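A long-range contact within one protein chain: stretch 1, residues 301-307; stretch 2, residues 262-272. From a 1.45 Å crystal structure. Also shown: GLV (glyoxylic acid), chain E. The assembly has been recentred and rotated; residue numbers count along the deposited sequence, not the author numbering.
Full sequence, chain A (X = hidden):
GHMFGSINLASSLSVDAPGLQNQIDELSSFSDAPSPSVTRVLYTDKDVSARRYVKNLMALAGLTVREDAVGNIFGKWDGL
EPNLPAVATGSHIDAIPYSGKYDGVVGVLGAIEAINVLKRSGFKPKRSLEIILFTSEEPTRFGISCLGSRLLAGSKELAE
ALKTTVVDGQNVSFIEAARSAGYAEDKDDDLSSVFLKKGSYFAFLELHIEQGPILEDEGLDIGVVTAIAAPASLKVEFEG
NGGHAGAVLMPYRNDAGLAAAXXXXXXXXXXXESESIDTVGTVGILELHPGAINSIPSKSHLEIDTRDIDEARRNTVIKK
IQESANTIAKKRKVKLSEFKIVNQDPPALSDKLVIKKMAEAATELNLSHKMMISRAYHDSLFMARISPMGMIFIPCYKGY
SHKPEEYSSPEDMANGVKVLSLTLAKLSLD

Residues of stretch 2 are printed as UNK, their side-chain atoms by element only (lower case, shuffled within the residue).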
ATOM      1  N   HIS A 301       0.789   9.384   2.534  1.00 13.49           N
ATOM      2  CA  HIS A 301       0.917   9.092   3.953  1.00 12.44           C
ATOM      3  C   HIS A 301       2.318   8.550   4.165  1.00 14.06           C
ATOM      4  O   HIS A 301       2.679   7.526   3.574  1.00 14.06           O
ATOM      5  CB  HIS A 301      -0.135   8.036   4.336  1.00 15.15           C
ATOM      6  CG  HIS A 301      -0.001   7.502   5.730  1.00 16.40           C
ATOM      7  ND1 HIS A 301      -0.718   8.004   6.797  1.00 20.52           N
ATOM      8  CD2 HIS A 301       0.748   6.488   6.225  1.00 16.84           C
ATOM      9  CE1 HIS A 301      -0.400   7.333   7.892  1.00 22.03           C
ATOM     10  NE2 HIS A 301       0.486   6.408   7.572  1.00 19.34           N
ATOM     11  N   LEU A 302       3.108   9.245   4.983  1.00 13.61           N
ATOM     12  CA  LEU A 302       4.466   8.807   5.318  1.00 12.74           C
ATOM     13  C   LEU A 302       4.567   8.532   6.796  1.00 13.62           C
ATOM     14  O   LEU A 302       3.972   9.240   7.609  1.00 14.08           O
ATOM     15  CB  LEU A 302       5.503   9.889   5.024  1.00 15.57           C
ATOM     16  CG  LEU A 302       5.618  10.475   3.633  1.00 15.11           C
ATOM     17  CD1 LEU A 302       4.655  11.646   3.526  1.00 16.43           C
ATOM     18  CD2 LEU A 302       7.055  10.901   3.343  1.00 16.53           C
ATOM     19  N   GLU A 303       5.347   7.518   7.152  1.00 12.01           N
ATOM     20  CA  GLU A 303       5.709   7.314   8.546  1.00 13.10           C
ATOM     21  C   GLU A 303       7.224   7.293   8.619  1.00 14.63           C
ATOM     22  O   GLU A 303       7.892   6.547   7.890  1.00 14.12           O
ATOM     23  CB  GLU A 303       5.071   6.042   9.110  1.00 14.36           C
ATOM     24  CG  GLU A 303       3.571   6.058   8.914  1.00 16.64           C
ATOM     25  CD  GLU A 303       2.840   4.959   9.652  1.00 20.24           C
ATOM     26  OE1 GLU A 303       3.388   4.400  10.627  1.00 21.96           O
ATOM     27  OE2 GLU A 303       1.697   4.659   9.255  1.00 22.09           O
ATOM     28  N   ILE A 304       7.752   8.144   9.495  1.00 13.89           N
ATOM     29  CA  ILE A 304       9.164   8.478   9.536  1.00 13.85           C
ATOM     30  C   ILE A 304       9.733   8.112  10.896  1.00 14.66           C
ATOM     31  O   ILE A 304       9.145   8.442  11.922  1.00 14.09           O
ATOM     32  CB  ILE A 304       9.353   9.990   9.314  1.00 13.04           C
ATOM     33  CG1 ILE A 304       8.734  10.409   7.970  1.00 16.55           C
ATOM     34  CG2 ILE A 304      10.827  10.367   9.367  1.00 16.46           C
ATOM     35  CD1 ILE A 304       8.653  11.930   7.754  1.00 15.76           C
ATOM     36  N   ASP A 305      10.873   7.421  10.890  1.00 11.78           N
ATOM     37  CA  ASP A 305      11.561   7.001  12.108  1.00 11.69           C
ATOM     38  C   ASP A 305      12.851   7.810  12.154  1.00 12.72           C
ATOM     39  O   ASP A 305      13.562   7.893  11.165  1.00 13.58           O
ATOM     40  CB  ASP A 305      11.855   5.495  12.006  1.00 12.87           C
ATOM     41  CG  ASP A 305      12.651   4.961  13.177  1.00 14.86           C
ATOM     42  OD1 ASP A 305      13.858   5.261  13.275  1.00 14.05           O
ATOM     43  OD2 ASP A 305      12.071   4.212  13.977  1.00 13.87           O
ATOM     44  N   THR A 306      13.159   8.430  13.291  1.00 14.00           N
ATOM     45  CA  THR A 306      14.451   9.112  13.404  1.00 14.70           C
ATOM     46  C   THR A 306      14.984   9.025  14.827  1.00 14.00           C
ATOM     47  O   THR A 306      14.219   9.080  15.792  1.00 14.52           O
ATOM     48  CB  THR A 306      14.413  10.575  12.869  1.00 15.26           C
ATOM     49  OG1 THR A 306      15.746  11.102  12.773  1.00 17.29           O
ATOM     50  CG2 THR A 306      13.544  11.477  13.729  1.00 18.45           C
ATOM     51  N   ARG A 307      16.295   8.826  14.942  1.00 13.88           N
ATOM     52  CA  ARG A 307      16.917   8.588  16.254  1.00 12.38           C
ATOM     53  C   ARG A 307      18.330   9.132  16.305  1.00 13.74           C
ATOM     54  O   ARG A 307      18.967   9.349  15.279  1.00 15.22           O
ATOM     55  CB  ARG A 307      16.983   7.081  16.592  1.00 14.45           C
ATOM     56  CG  ARG A 307      15.828   6.251  16.030  1.00 15.14           C
ATOM     57  CD  ARG A 307      15.979   4.786  16.355  1.00 14.33           C
ATOM     58  NE  ARG A 307      15.005   4.024  15.576  1.00 13.59           N
ATOM     59  CZ  ARG A 307      14.706   2.747  15.796  1.00 12.92           C
ATOM     60  NH1 ARG A 307      15.325   2.071  16.764  1.00 12.87           N
ATOM     61  NH2 ARG A 307      13.809   2.128  15.039  1.00 13.77           N
ATOM     62  N   UNK A 262       9.558  14.133  -2.133  1.00 12.77           N
ATOM     63  CA  UNK A 262      10.436  15.220  -1.723  1.00 14.89           C
ATOM     64  C   UNK A 262      10.682  15.205  -0.227  1.00 12.95           C
ATOM     65  O   UNK A 262      11.809  15.471   0.219  1.00 14.44           O
ATOM     66  c   UNK A 262       9.233  17.933  -4.231  1.00 17.03           C
ATOM     67  c   UNK A 262       9.949  16.715  -3.678  1.00 14.47           C
ATOM     68  c   UNK A 262       9.875  16.573  -2.178  1.00 14.93           C
ATOM     69  o   UNK A 262       9.712  18.469  -5.250  1.00 20.49           O
ATOM     70  o   UNK A 262       8.193  18.334  -3.668  1.00 19.75           O
ATOM     71  N   UNK A 263       9.654  14.887   0.559  1.00 11.17           N
ATOM     72  CA  UNK A 263       9.838  14.845   2.008  1.00 12.60           C
ATOM     73  C   UNK A 263      10.754  13.697   2.405  1.00 12.57           C
ATOM     74  O   UNK A 263      11.603  13.870   3.278  1.00 13.30           O
ATOM     75  c   UNK A 263       8.510  14.783   2.772  1.00 14.63           C
ATOM     76  c   UNK A 263       7.284  14.793   4.975  1.00 15.70           C
ATOM     77  c   UNK A 263       9.347  16.213   4.724  1.00 16.46           C
ATOM     78  c   UNK A 263       8.633  14.912   4.298  1.00 13.73           C
ATOM     79  N   UNK A 264      10.612  12.543   1.763  1.00 13.09           N
ATOM     80  CA  UNK A 264      11.479  11.406   2.097  1.00 11.97           C
ATOM     81  C   UNK A 264      12.935  11.755   1.838  1.00 12.95           C
ATOM     82  O   UNK A 264      13.812  11.397   2.636  1.00 13.02           O
ATOM     83  c   UNK A 264      11.074  10.175   1.296  1.00 13.12           C
ATOM     84  N   UNK A 265      13.205  12.444   0.732  1.00 13.43           N
ATOM     85  CA  UNK A 265      14.566  12.858   0.412  1.00 13.30           C
ATOM     86  C   UNK A 265      15.054  13.940   1.382  1.00 15.32           C
ATOM     87  O   UNK A 265      16.248  13.991   1.717  1.00 15.59           O
ATOM     88  c   UNK A 265      14.668  13.311  -1.050  1.00 14.94           C
ATOM     89  c   UNK A 265      14.099  12.547  -3.405  1.00 15.87           C
ATOM     90  c   UNK A 265      14.543  12.120  -2.008  1.00 12.44           C
ATOM     91  c   UNK A 265      15.849  11.339  -2.080  1.00 15.80           C
ATOM     92  N   UNK A 266      14.143  14.779   1.868  1.00 14.60           N
ATOM     93  CA  UNK A 266      14.523  15.786   2.867  1.00 15.02           C
ATOM     94  C   UNK A 266      14.905  15.149   4.200  1.00 16.13           C
ATOM     95  O   UNK A 266      15.824  15.618   4.874  1.00 16.10           O
ATOM     96  c   UNK A 266      13.416  16.835   3.069  1.00 15.93           C
ATOM     97  N   UNK A 267      14.198  14.088   4.585  1.00 13.58           N
ATOM     98  CA  UNK A 267      14.543  13.354   5.804  1.00 13.58           C
ATOM     99  C   UNK A 267      16.000  12.906   5.732  1.00 14.75           C
ATOM    100  O   UNK A 267      16.779  13.169   6.652  1.00 15.11           O
ATOM    101  c   UNK A 267      12.198  12.587   6.349  1.00 13.51           C
ATOM    102  c   UNK A 267      14.168  11.246   7.130  1.00 13.83           C
ATOM    103  c   UNK A 267      13.621  12.136   6.022  1.00 14.21           C
ATOM    104  N   UNK A 268      16.375  12.259   4.632  1.00 13.42           N
ATOM    105  CA  UNK A 268      17.752  11.822   4.447  1.00 14.88           C
ATOM    106  C   UNK A 268      18.734  12.989   4.540  1.00 15.54           C
ATOM    107  O   UNK A 268      19.756  12.892   5.241  1.00 15.54           O
ATOM    108  c   UNK A 268      19.372  10.738   2.817  1.00 15.48           C
ATOM    109  c   UNK A 268      19.603  10.210   1.415  1.00 18.05           C
ATOM    110  c   UNK A 268      17.920  11.108   3.105  1.00 13.94           C
ATOM    111  o   UNK A 268      19.017  10.743   0.450  1.00 16.13           O
ATOM    112  o   UNK A 268      20.391   9.245   1.276  1.00 22.42           O
ATOM    113  N   UNK A 269      18.420  14.083   3.853  1.00 14.83           N
ATOM    114  CA  UNK A 269      19.256  15.279   3.872  1.00 15.61           C
ATOM    115  C   UNK A 269      19.493  15.802   5.287  1.00 17.26           C
ATOM    116  O   UNK A 269      20.636  16.076   5.678  1.00 18.37           O
ATOM    117  c   UNK A 269      19.417  17.672   2.970  1.00 17.87           C
ATOM    118  c   UNK A 269      17.408  19.148   2.602  1.00 20.94           C
ATOM    119  c   UNK A 269      18.619  16.375   3.012  1.00 17.22           C
ATOM    120  n   UNK A 269      16.667  20.013   1.623  1.00 26.78           N
ATOM    121  c   UNK A 269      18.761  18.720   2.067  1.00 19.43           C
ATOM    122  N   UNK A 270      18.425  15.936   6.064  1.00 15.82           N
ATOM    123  CA  UNK A 270      18.551  16.520   7.399  1.00 14.52           C
ATOM    124  C   UNK A 270      19.331  15.604   8.341  1.00 16.43           C
ATOM    125  O   UNK A 270      20.087  16.072   9.199  1.00 16.94           O
ATOM    126  c   UNK A 270      17.185  16.881   7.988  1.00 16.34           C
ATOM    127  c   UNK A 270      16.207  19.761   6.007  1.00 20.02           C
ATOM    128  n   UNK A 270      15.036  19.152   6.053  1.00 18.80           N
ATOM    129  c   UNK A 270      16.455  17.919   7.190  1.00 16.30           C
ATOM    130  c   UNK A 270      15.166  17.992   6.782  1.00 17.67           C
ATOM    131  n   UNK A 270      17.082  19.040   6.689  1.00 18.29           N
ATOM    132  N   UNK A 271      19.153  14.298   8.186  1.00 15.37           N
ATOM    133  CA  UNK A 271      19.952  13.343   8.956  1.00 15.31           C
ATOM    134  C   UNK A 271      21.443  13.542   8.655  1.00 17.09           C
ATOM    135  O   UNK A 271      22.260  13.671   9.575  1.00 16.68           O
ATOM    136  c   UNK A 271      19.533  11.879   8.639  1.00 13.68           C
ATOM    137  c   UNK A 271      18.146  11.601   9.179  1.00 15.56           C
ATOM    138  c   UNK A 271      20.544  10.880   9.227  1.00 13.96           C
ATOM    139  N   UNK A 272      21.797  13.586   7.380  1.00 15.90           N
ATOM    140  CA  UNK A 272      23.189  13.764   6.969  1.00 17.45           C
ATOM    141  C   UNK A 272      23.755  15.116   7.415  1.00 20.11           C
ATOM    142  O   UNK A 272      24.959  15.241   7.646  1.00 23.97           O
ATOM    143  c   UNK A 272      23.810  11.097   5.621  1.00 19.57           C
ATOM    144  c   UNK A 272      22.977  12.167   4.932  1.00 18.31           C
ATOM    145  c   UNK A 272      23.149  12.090   3.429  1.00 20.99           C
ATOM    146  c   UNK A 272      23.337  13.564   5.455  1.00 18.59           C
TER
HETATM  147  C1  GLV E 503      12.332  -1.768  17.592  1.00 15.82           C
HETATM  148  O1  GLV E 503      12.783  -2.157  18.843  1.00 16.76           O
HETATM  149  C2  GLV E 503      13.195  -0.759  16.920  1.00 13.91           C
HETATM  150  O2  GLV E 503      14.244  -0.351  17.515  1.00 13.73           O
HETATM  151  O3  GLV E 503      12.878  -0.327  15.772  1.00 14.59           O

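Position 262 carries three carbons in a row, the third bearing two oxygens, and its CA-to-CB bond points away from the strand. This is Glu262, a partly exposed residue whose carboxylate oxygens are hydrogen-bonded elsewhere in the structure, and it leaves the strand untouched.

At position 263 four carbons fork at the second, and the CA-to-CB bond points toward the strand. CB lies 4.2 Å from CD2 of Leu302, and one of the terminal carbons lies 4.2 Å from CD1 of Ile304. The residue is Leu263, whose forked, wholly apolar chain reaches two strand residues at once.

Position 264 has a single carbon, directed sideways, and its backbone N lies 4.2 Å from CD2 of Leu302; this is Ala264. The leucine methyl packs close to the helix backbone here, and the small side chain adds little bulk beside it.

Position 265 again shows four carbons forked at the second, but out of reach of the strand. Leu265 is partly exposed and takes no part in the contact. Position 266, with one carbon, is Ala266; it is buried yet out of the strand's reach, and a single methyl takes up little room in a buried place.

At position 267 the first side-chain carbon carries two more, three in all, and CA-to-CB points toward the strand. One of the two methyls lies 3.9 Å from CD1 of Ile304, the closest approach in the interface. This is Val267, with chi1 in t; branching at CB gives a compact apolar surface close to the helix backbone.

Position 268 has three carbons, the last with two oxygens: Glu268, out of reach, with both carboxylate oxygens hydrogen-bonded elsewhere. Position 269 is a row of four carbons ending in nitrogen. Lys269 is exposed, a fitting place for a charged amine. Position 270 has one carbon leading to a ring of three carbons and two nitrogens; His270 is buried but far from the strand, and both ring nitrogens have hydrogen-bonding partners beyond the two stretches.

Position 271 repeats the three-carbon branched pattern and points toward the strand, one methyl 4.4 Å from OG1 of Thr306. Val271 thus makes a looser contact, while that hydroxyl is hydrogen-bonded elsewhere. Position 272, four carbons forked at the second, is Leu272, exposed and out of reach.

The helix runs nearly parallel to the strand, at 11°, with axes 10.3 Å apart at closest approach. Strand side chains alternate, so Leu302, Ile304 and Thr306 point toward the helix, which answers with Leu263, Val267 and Val271, spaced four residues apart, about one turn. No hydrogen bond crosses between the stretches; 240 Å² of surface is buried, mainly by apolar packing. Asp305 points away from the helix and holds Arg307 in a salt bridge (OD1 to NE, 2.9 Å), while Arg307 donates hydrogen bonds to glyoxylic acid from NH1 to O2 (2.8 Å) and from NH2 to O3 (2.7 Å). One strand thus combines helix packing with ligand binding.

Stretch 2 262-272: ELALAVEKHVL
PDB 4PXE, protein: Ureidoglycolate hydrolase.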